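Local coordinates for iron binding protein FbpA (PDB 1Q35) that binds ferric iron in the bacterial periplasm and probably hands it on for uptake, as a member of the solute-binding protein 1 family, at residues N2-Y7 with A244-L249; R103-S108 with N219-E224. All coordinates share one frame; numbering follows the deposited sequence.

Contact 1 (N2-Y7 with A244-L249)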
ATOM      1  N   ASN A   2      -4.699 -25.585  17.797  1.00 21.06           N
ATOM      2  CA  ASN A   2      -4.308 -25.574  16.392  1.00 20.71           C
ATOM      3  C   ASN A   2      -4.762 -24.257  15.792  1.00 19.66           C
ATOM      4  O   ASN A   2      -5.772 -24.194  15.090  1.00 19.57           O
ATOM      5  CB  ASN A   2      -4.931 -26.736  15.621  1.00 21.24           C
ATOM      6  CG  ASN A   2      -4.387 -26.865  14.207  1.00 22.57           C
ATOM      7  OD1 ASN A   2      -4.996 -27.509  13.362  1.00 24.57           O
ATOM      8  ND2 ASN A   2      -3.226 -26.266  13.954  1.00 23.67           N
ATOM      9  N   GLU A   3      -4.006 -23.210  16.094  1.00 18.24           N
ATOM     10  CA  GLU A   3      -4.405 -21.855  15.759  1.00 17.22           C
ATOM     11  C   GLU A   3      -3.217 -20.993  15.355  1.00 16.48           C
ATOM     12  O   GLU A   3      -2.053 -21.386  15.488  1.00 15.98           O
ATOM     13  CB  GLU A   3      -5.125 -21.224  16.954  1.00 17.11           C
ATOM     14  CG  GLU A   3      -4.230 -21.023  18.172  1.00 17.49           C
ATOM     15  CD  GLU A   3      -4.981 -20.651  19.436  1.00 17.76           C
ATOM     16  OE1 GLU A   3      -4.334 -20.625  20.504  1.00 18.38           O
ATOM     17  OE2 GLU A   3      -6.198 -20.373  19.381  1.00 18.30           O
ATOM     18  N   VAL A   4      -3.540 -19.802  14.863  1.00 15.82           N
ATOM     19  CA  VAL A   4      -2.551 -18.791  14.520  1.00 15.14           C
ATOM     20  C   VAL A   4      -3.161 -17.421  14.819  1.00 14.79           C
ATOM     21  O   VAL A   4      -4.328 -17.168  14.510  1.00 15.27           O
ATOM     22  CB  VAL A   4      -2.085 -18.919  13.046  1.00 14.95           C
ATOM     23  CG1 VAL A   4      -3.230 -18.668  12.068  1.00 14.33           C
ATOM     24  CG2 VAL A   4      -0.918 -17.978  12.766  1.00 14.92           C
ATOM     25  N   ASN A   5      -2.380 -16.556  15.452  1.00 14.42           N
ATOM     26  CA  ASN A   5      -2.849 -15.259  15.913  1.00 14.39           C
ATOM     27  C   ASN A   5      -2.381 -14.164  14.967  1.00 13.83           C
ATOM     28  O   ASN A   5      -1.198 -13.838  14.914  1.00 13.77           O
ATOM     29  CB  ASN A   5      -2.336 -14.977  17.327  1.00 14.63           C
ATOM     30  CG  ASN A   5      -2.760 -16.042  18.325  1.00 15.51           C
ATOM     31  OD1 ASN A   5      -3.853 -16.600  18.230  1.00 16.20           O
ATOM     32  ND2 ASN A   5      -1.889 -16.328  19.287  1.00 15.88           N
ATOM     33  N   VAL A   6      -3.327 -13.593  14.230  1.00 13.36           N
ATOM     34  CA  VAL A   6      -3.042 -12.625  13.178  1.00 13.00           C
ATOM     35  C   VAL A   6      -3.413 -11.221  13.643  1.00 12.86           C
ATOM     36  O   VAL A   6      -4.491 -11.014  14.196  1.00 13.16           O
ATOM     37  CB  VAL A   6      -3.842 -12.981  11.904  1.00 13.26           C
ATOM     38  CG1 VAL A   6      -3.599 -11.961  10.796  1.00 13.62           C
ATOM     39  CG2 VAL A   6      -3.494 -14.385  11.440  1.00 13.74           C
ATOM     40  N   TYR A   7      -2.506 -10.270  13.431  1.00 12.50           N
ATOM     41  CA  TYR A   7      -2.782  -8.852  13.613  1.00 12.57           C
ATOM     42  C   TYR A   7      -2.717  -8.218  12.234  1.00 12.16           C
ATOM     43  O   TYR A   7      -1.699  -8.311  11.564  1.00 12.14           O
ATOM     44  CB  TYR A   7      -1.767  -8.219  14.563  1.00 12.99           C
ATOM     45  CG  TYR A   7      -1.999  -8.659  15.990  1.00 14.08           C
ATOM     46  CD1 TYR A   7      -1.665  -9.943  16.401  1.00 16.22           C
ATOM     47  CD2 TYR A   7      -2.613  -7.817  16.913  1.00 15.98           C
ATOM     48  CE1 TYR A   7      -1.901 -10.365  17.696  1.00 16.79           C
ATOM     49  CE2 TYR A   7      -2.855  -8.235  18.215  1.00 16.97           C
ATOM     50  CZ  TYR A   7      -2.488  -9.511  18.596  1.00 17.40           C
ATOM     51  OH  TYR A   7      -2.720  -9.954  19.882  1.00 19.51           O
ATOM     52  N   ALA A 244       5.005 -22.676  13.708  1.00 12.92           N
ATOM     53  CA  ALA A 244       4.803 -23.616  12.612  1.00 12.89           C
ATOM     54  C   ALA A 244       3.529 -23.278  11.846  1.00 13.00           C
ATOM     55  O   ALA A 244       3.513 -23.332  10.620  1.00 13.27           O
ATOM     56  CB  ALA A 244       4.737 -25.043  13.129  1.00 12.87           C
ATOM     57  N   ASN A 245       2.471 -22.947  12.579  1.00 12.97           N
ATOM     58  CA  ASN A 245       1.203 -22.536  11.965  1.00 13.12           C
ATOM     59  C   ASN A 245       1.322 -21.182  11.261  1.00 13.01           C
ATOM     60  O   ASN A 245       0.709 -20.967  10.213  1.00 13.53           O
ATOM     61  CB  ASN A 245       0.082 -22.501  13.009  1.00 13.52           C
ATOM     62  CG  ASN A 245      -0.348 -23.893  13.457  1.00 13.68           C
ATOM     63  OD1 ASN A 245      -0.017 -24.892  12.823  1.00 14.40           O
ATOM     64  ND2 ASN A 245      -1.104 -23.953  14.547  1.00 14.92           N
ATOM     65  N   ALA A 246       2.118 -20.281  11.828  1.00 12.60           N
ATOM     66  CA  ALA A 246       2.369 -18.977  11.214  1.00 12.45           C
ATOM     67  C   ALA A 246       3.095 -19.150   9.887  1.00 12.65           C
ATOM     68  O   ALA A 246       2.767 -18.479   8.908  1.00 12.74           O
ATOM     69  CB  ALA A 246       3.167 -18.090  12.148  1.00 12.47           C
ATOM     70  N   VAL A 247       4.066 -20.057   9.841  1.00 12.97           N
ATOM     71  CA  VAL A 247       4.792 -20.326   8.609  1.00 13.48           C
ATOM     72  C   VAL A 247       3.841 -20.915   7.571  1.00 13.46           C
ATOM     73  O   VAL A 247       3.881 -20.521   6.406  1.00 13.49           O
ATOM     74  CB  VAL A 247       6.001 -21.257   8.845  1.00 13.79           C
ATOM     75  CG1 VAL A 247       6.590 -21.742   7.528  1.00 14.55           C
ATOM     76  CG2 VAL A 247       7.061 -20.532   9.654  1.00 14.11           C
ATOM     77  N   LYS A 248       2.968 -21.830   7.981  1.00 13.52           N
ATOM     78  CA  LYS A 248       1.993 -22.393   7.052  1.00 14.08           C
ATOM     79  C   LYS A 248       1.059 -21.318   6.483  1.00 13.72           C
ATOM     80  O   LYS A 248       0.696 -21.379   5.311  1.00 14.02           O
ATOM     81  CB  LYS A 248       1.197 -23.519   7.712  1.00 14.68           C
ATOM     82  CG  LYS A 248       2.010 -24.806   7.857  1.00 16.47           C
ATOM     83  CD  LYS A 248       1.259 -25.896   8.600  1.00 18.84           C
ATOM     84  CE  LYS A 248       2.075 -27.186   8.651  1.00 20.12           C
ATOM     85  NZ  LYS A 248       1.687 -28.071   9.786  1.00 21.26           N
ATOM     86  N   LEU A 249       0.688 -20.338   7.301  1.00 13.02           N
ATOM     87  CA  LEU A 249      -0.152 -19.236   6.831  1.00 12.69           C
ATOM     88  C   LEU A 249       0.561 -18.390   5.776  1.00 12.56           C
ATOM     89  O   LEU A 249      -0.016 -18.111   4.722  1.00 12.91           O
ATOM     90  CB  LEU A 249      -0.617 -18.354   7.989  1.00 12.57           C
ATOM     91  CG  LEU A 249      -1.409 -17.101   7.582  1.00 12.36           C
ATOM     92  CD1 LEU A 249      -2.622 -17.442   6.724  1.00 12.26           C
ATOM     93  CD2 LEU A 249      -1.839 -16.334   8.800  1.00 12.74           C
TER
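The amide nitrogen ND2 of Asn245 donates to the backbone oxygen O of Glu3 over 2.9 Å, with a nearly straight N-H...O angle of 164°. That oxygen lies almost in the plane of the Asn245 amide, whereas the donor stands above the plane of the Glu3 carbonyl, 40° out of it. Below the amide, CB of Asn245 packs 4.2 Å from CB of Val4. The carboxylate of Glu3 turns to other company, Asn31 on the adjacent strand. This is helix-on-sheet packing in one lobe of a periplasmic binding protein: the strand 3-7 and the helix 244-249 pass at 7.7 Å between axes, at 68° to each other. Past the amide the interface turns apolar. CG2 of Val4, anti to the backbone N, lies against the helix backbone, 3.8 Å from CA of Ala246, while CG1 of Val4 lies 4.2 Å from CD2 of Leu249. Phe22 of helix 16-26 touches both Val4 and Leu249. Next along the strand, Val6 crosses Leu249 at about a right angle, CG2 of Val6 meeting CD2 of Leu249 at 3.7 Å.

Contact 2 (R103-S108 with N219-E224)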
ATOM      1  N   ARG A 103       0.737   3.519  -6.397  1.00  7.04           N
ATOM      2  CA  ARG A 103       0.070   4.737  -5.953  1.00  6.95           C
ATOM      3  C   ARG A 103      -0.055   5.635  -7.175  1.00  7.38           C
ATOM      4  O   ARG A 103       0.923   6.193  -7.667  1.00  8.27           O
ATOM      5  CB  ARG A 103       0.806   5.403  -4.787  1.00  7.25           C
ATOM      6  CG  ARG A 103      -0.035   6.427  -4.049  1.00  7.36           C
ATOM      7  CD  ARG A 103       0.276   6.511  -2.554  1.00  7.76           C
ATOM      8  NE  ARG A 103      -0.672   7.373  -1.846  1.00  7.90           N
ATOM      9  CZ  ARG A 103      -1.918   7.024  -1.518  1.00  8.01           C
ATOM     10  NH1 ARG A 103      -2.710   7.891  -0.909  1.00  8.28           N
ATOM     11  NH2 ARG A 103      -2.385   5.823  -1.800  1.00  8.14           N
ATOM     12  N   VAL A 104      -1.272   5.699  -7.699  1.00  7.17           N
ATOM     13  CA  VAL A 104      -1.557   6.293  -8.996  1.00  7.37           C
ATOM     14  C   VAL A 104      -2.178   7.680  -8.867  1.00  6.82           C
ATOM     15  O   VAL A 104      -2.445   8.152  -7.763  1.00  7.15           O
ATOM     16  CB  VAL A 104      -2.484   5.362  -9.815  1.00  7.65           C
ATOM     17  CG1 VAL A 104      -1.826   3.998  -9.999  1.00  8.68           C
ATOM     18  CG2 VAL A 104      -3.853   5.204  -9.165  1.00  7.81           C
ATOM     19  N   ILE A 105      -2.379   8.323 -10.013  1.00  6.94           N
ATOM     20  CA  ILE A 105      -3.108   9.579 -10.090  1.00  7.14           C
ATOM     21  C   ILE A 105      -4.417   9.318 -10.819  1.00  7.13           C
ATOM     22  O   ILE A 105      -4.421   8.880 -11.969  1.00  7.93           O
ATOM     23  CB  ILE A 105      -2.297  10.672 -10.814  1.00  7.37           C
ATOM     24  CG1 ILE A 105      -0.985  10.934 -10.071  1.00  7.72           C
ATOM     25  CG2 ILE A 105      -3.128  11.955 -10.928  1.00  7.80           C
ATOM     26  CD1 ILE A 105      -0.048  11.876 -10.776  1.00  8.65           C
ATOM     27  N   TYR A 106      -5.526   9.546 -10.122  1.00  7.34           N
ATOM     28  CA  TYR A 106      -6.852   9.489 -10.731  1.00  7.73           C
ATOM     29  C   TYR A 106      -7.212  10.860 -11.271  1.00  7.77           C
ATOM     30  O   TYR A 106      -6.918  11.868 -10.637  1.00  8.22           O
ATOM     31  CB  TYR A 106      -7.886   9.033  -9.700  1.00  7.69           C
ATOM     32  CG  TYR A 106      -7.654   7.616  -9.235  1.00  7.89           C
ATOM     33  CD1 TYR A 106      -7.201   7.331  -7.949  1.00  7.82           C
ATOM     34  CD2 TYR A 106      -7.862   6.558 -10.097  1.00  7.93           C
ATOM     35  CE1 TYR A 106      -6.980   6.021  -7.544  1.00  8.00           C
ATOM     36  CE2 TYR A 106      -7.633   5.246  -9.701  1.00  8.25           C
ATOM     37  CZ  TYR A 106      -7.196   4.982  -8.429  1.00  7.70           C
ATOM     38  OH  TYR A 106      -6.983   3.668  -8.081  1.00  8.61           O
ATOM     39  N   THR A 107      -7.837  10.904 -12.445  1.00  8.12           N
ATOM     40  CA  THR A 107      -8.277  12.173 -13.019  1.00  8.41           C
ATOM     41  C   THR A 107      -9.746  12.125 -13.390  1.00  8.76           C
ATOM     42  O   THR A 107     -10.307  11.067 -13.644  1.00  8.94           O
ATOM     43  CB  THR A 107      -7.468  12.535 -14.269  1.00  8.56           C
ATOM     44  OG1 THR A 107      -7.507  11.447 -15.203  1.00  8.57           O
ATOM     45  CG2 THR A 107      -5.994  12.775 -13.941  1.00  9.24           C
ATOM     46  N   SER A 108     -10.360  13.299 -13.431  1.00  8.97           N
ATOM     47  CA  SER A 108     -11.737  13.420 -13.883  1.00  9.27           C
ATOM     48  C   SER A 108     -11.820  13.009 -15.348  1.00  9.80           C
ATOM     49  O   SER A 108     -11.106  13.545 -16.181  1.00  9.81           O
ATOM     50  CB  SER A 108     -12.209  14.862 -13.736  1.00  9.03           C
ATOM     51  OG  SER A 108     -13.448  15.063 -14.392  1.00  9.56           O
ATOM     52  N   ASN A 219      -4.348   6.625 -13.926  1.00  8.12           N
ATOM     53  CA  ASN A 219      -3.136   7.020 -14.641  1.00  8.13           C
ATOM     54  C   ASN A 219      -1.908   6.579 -13.869  1.00  7.91           C
ATOM     55  O   ASN A 219      -1.809   6.822 -12.672  1.00  7.96           O
ATOM     56  CB  ASN A 219      -3.044   8.537 -14.830  1.00  8.11           C
ATOM     57  CG  ASN A 219      -4.256   9.132 -15.509  1.00  8.33           C
ATOM     58  OD1 ASN A 219      -4.306   9.243 -16.737  1.00  9.22           O
ATOM     59  ND2 ASN A 219      -5.232   9.549 -14.710  1.00  8.57           N
ATOM     60  N   PHE A 220      -0.959   5.969 -14.572  1.00  7.95           N
ATOM     61  CA  PHE A 220       0.308   5.541 -13.993  1.00  7.83           C
ATOM     62  C   PHE A 220       1.368   6.573 -14.358  1.00  8.03           C
ATOM     63  O   PHE A 220       1.746   6.688 -15.530  1.00  8.35           O
ATOM     64  CB  PHE A 220       0.700   4.169 -14.549  1.00  7.96           C
ATOM     65  CG  PHE A 220      -0.316   3.108 -14.289  1.00  9.29           C
ATOM     66  CD1 PHE A 220      -1.084   2.598 -15.326  1.00 12.36           C
ATOM     67  CD2 PHE A 220      -0.509   2.612 -13.007  1.00 10.46           C
ATOM     68  CE1 PHE A 220      -2.027   1.615 -15.086  1.00 13.73           C
ATOM     69  CE2 PHE A 220      -1.452   1.624 -12.763  1.00 11.99           C
ATOM     70  CZ  PHE A 220      -2.215   1.130 -13.800  1.00 13.33           C
ATOM     71  N   PRO A 221       1.835   7.357 -13.388  1.00  8.13           N
ATOM     72  CA  PRO A 221       2.849   8.373 -13.678  1.00  8.52           C
ATOM     73  C   PRO A 221       4.058   7.805 -14.418  1.00  8.55           C
ATOM     74  O   PRO A 221       4.511   6.695 -14.140  1.00  8.78           O
ATOM     75  CB  PRO A 221       3.212   8.893 -12.289  1.00  8.80           C
ATOM     76  CG  PRO A 221       1.950   8.724 -11.526  1.00  8.83           C
ATOM     77  CD  PRO A 221       1.429   7.392 -11.969  1.00  8.22           C
ATOM     78  N   SER A 222       4.563   8.576 -15.375  1.00  8.38           N
ATOM     79  CA  SER A 222       5.593   8.108 -16.297  1.00  8.72           C
ATOM     80  C   SER A 222       6.691   9.153 -16.485  1.00  8.61           C
ATOM     81  O   SER A 222       7.278   9.272 -17.562  1.00  9.51           O
ATOM     82  CB  SER A 222       4.958   7.723 -17.635  1.00  9.35           C
ATOM     83  OG  SER A 222       4.211   8.795 -18.173  1.00 10.16           O
ATOM     84  N   GLY A 223       6.978   9.895 -15.418  1.00  8.90           N
ATOM     85  CA  GLY A 223       8.151  10.742 -15.370  1.00  9.15           C
ATOM     86  C   GLY A 223       9.416   9.925 -15.170  1.00  9.29           C
ATOM     87  O   GLY A 223       9.429   8.707 -15.326  1.00  9.11           O
ATOM     88  N   GLU A 224      10.481  10.609 -14.778  1.00  9.68           N
ATOM     89  CA  GLU A 224      11.816  10.029 -14.686  1.00 10.20           C
ATOM     90  C   GLU A 224      11.859   8.716 -13.910  1.00  9.48           C
ATOM     91  O   GLU A 224      12.526   7.758 -14.308  1.00 10.44           O
ATOM     92  CB  GLU A 224      12.743  11.051 -14.020  1.00 10.66           C
ATOM     93  CG  GLU A 224      14.186  10.602 -13.875  1.00 12.43           C
ATOM     94  CD  GLU A 224      15.090  11.649 -13.245  1.00 14.74           C
ATOM     95  OE1 GLU A 224      16.303  11.373 -13.117  1.00 17.04           O
ATOM     96  OE2 GLU A 224      14.600  12.739 -12.874  1.00 15.26           O
TER
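Asn219 and Ile105 form an antiparallel, hydrogen-bonded pair where the short strand 216-219 ends against the long strand 96-108, within the mixed sheet of a periplasmic binding protein; after Asn219 the chain leaves the sheet for the loop before strand 228-236. The backbone N of Ile105 donates its N-H to O of Asn219 at 3.1 Å, in the plane of that carbonyl. The return bond, from N of Asn219 to O of Ile105, is weak, bent to 129° at the hydrogen. The side chain of Asn219 supplements it: ND2 donates to the same Ile105 oxygen at 2.9 Å, tilted 33° from the carbonyl plane, so the oxygen accepts twice from one residue. ND2 spends its second N-H on OG1 of Thr107, 3.0 Å away, and both acceptors lie close to the plane of the Asn219 amide. With OD1 accepting from the backbone N of Leu115, the buried amide is satisfied at both ends and its flip state is fixed. OG1 of Thr107, placed by chi1 54° between its backbone N and carbonyl carbon, is also hydrogen-bonded to O of Gly113, so residues 113-115 are bonded to both segments. Apolar contacts follow. CD1 of Ile105 reaches CG of Pro221, and Val104 lies beside Phe220, pointing the same way, with CG1 of Val104 3.6 Å from CD2 of the Phe220 ring.

In the fold
The two contacts illustrate how one sheet can serve distant parts of a binding protein. Contact 1 packs a helix on the N-terminal strand, and contact 2 joins the long strand 96-108 to the end of strand 216-219; both reach the same mixed sheet. Their centres lie about 37 Å apart, on opposite sides of the chain's centre, and their nearest atoms are about 19 Å apart. Contact 1 is remote from the iron site. Strand 103-108 of contact 2 carries side chains that approach it: that of Arg103 comes to about 3 Å from that of the iron ligand Tyr142, and that of Tyr106 to about 5 Å from that of Tyr199, another ligand. This is the iron-free protein, its ligand tyrosines without their metal.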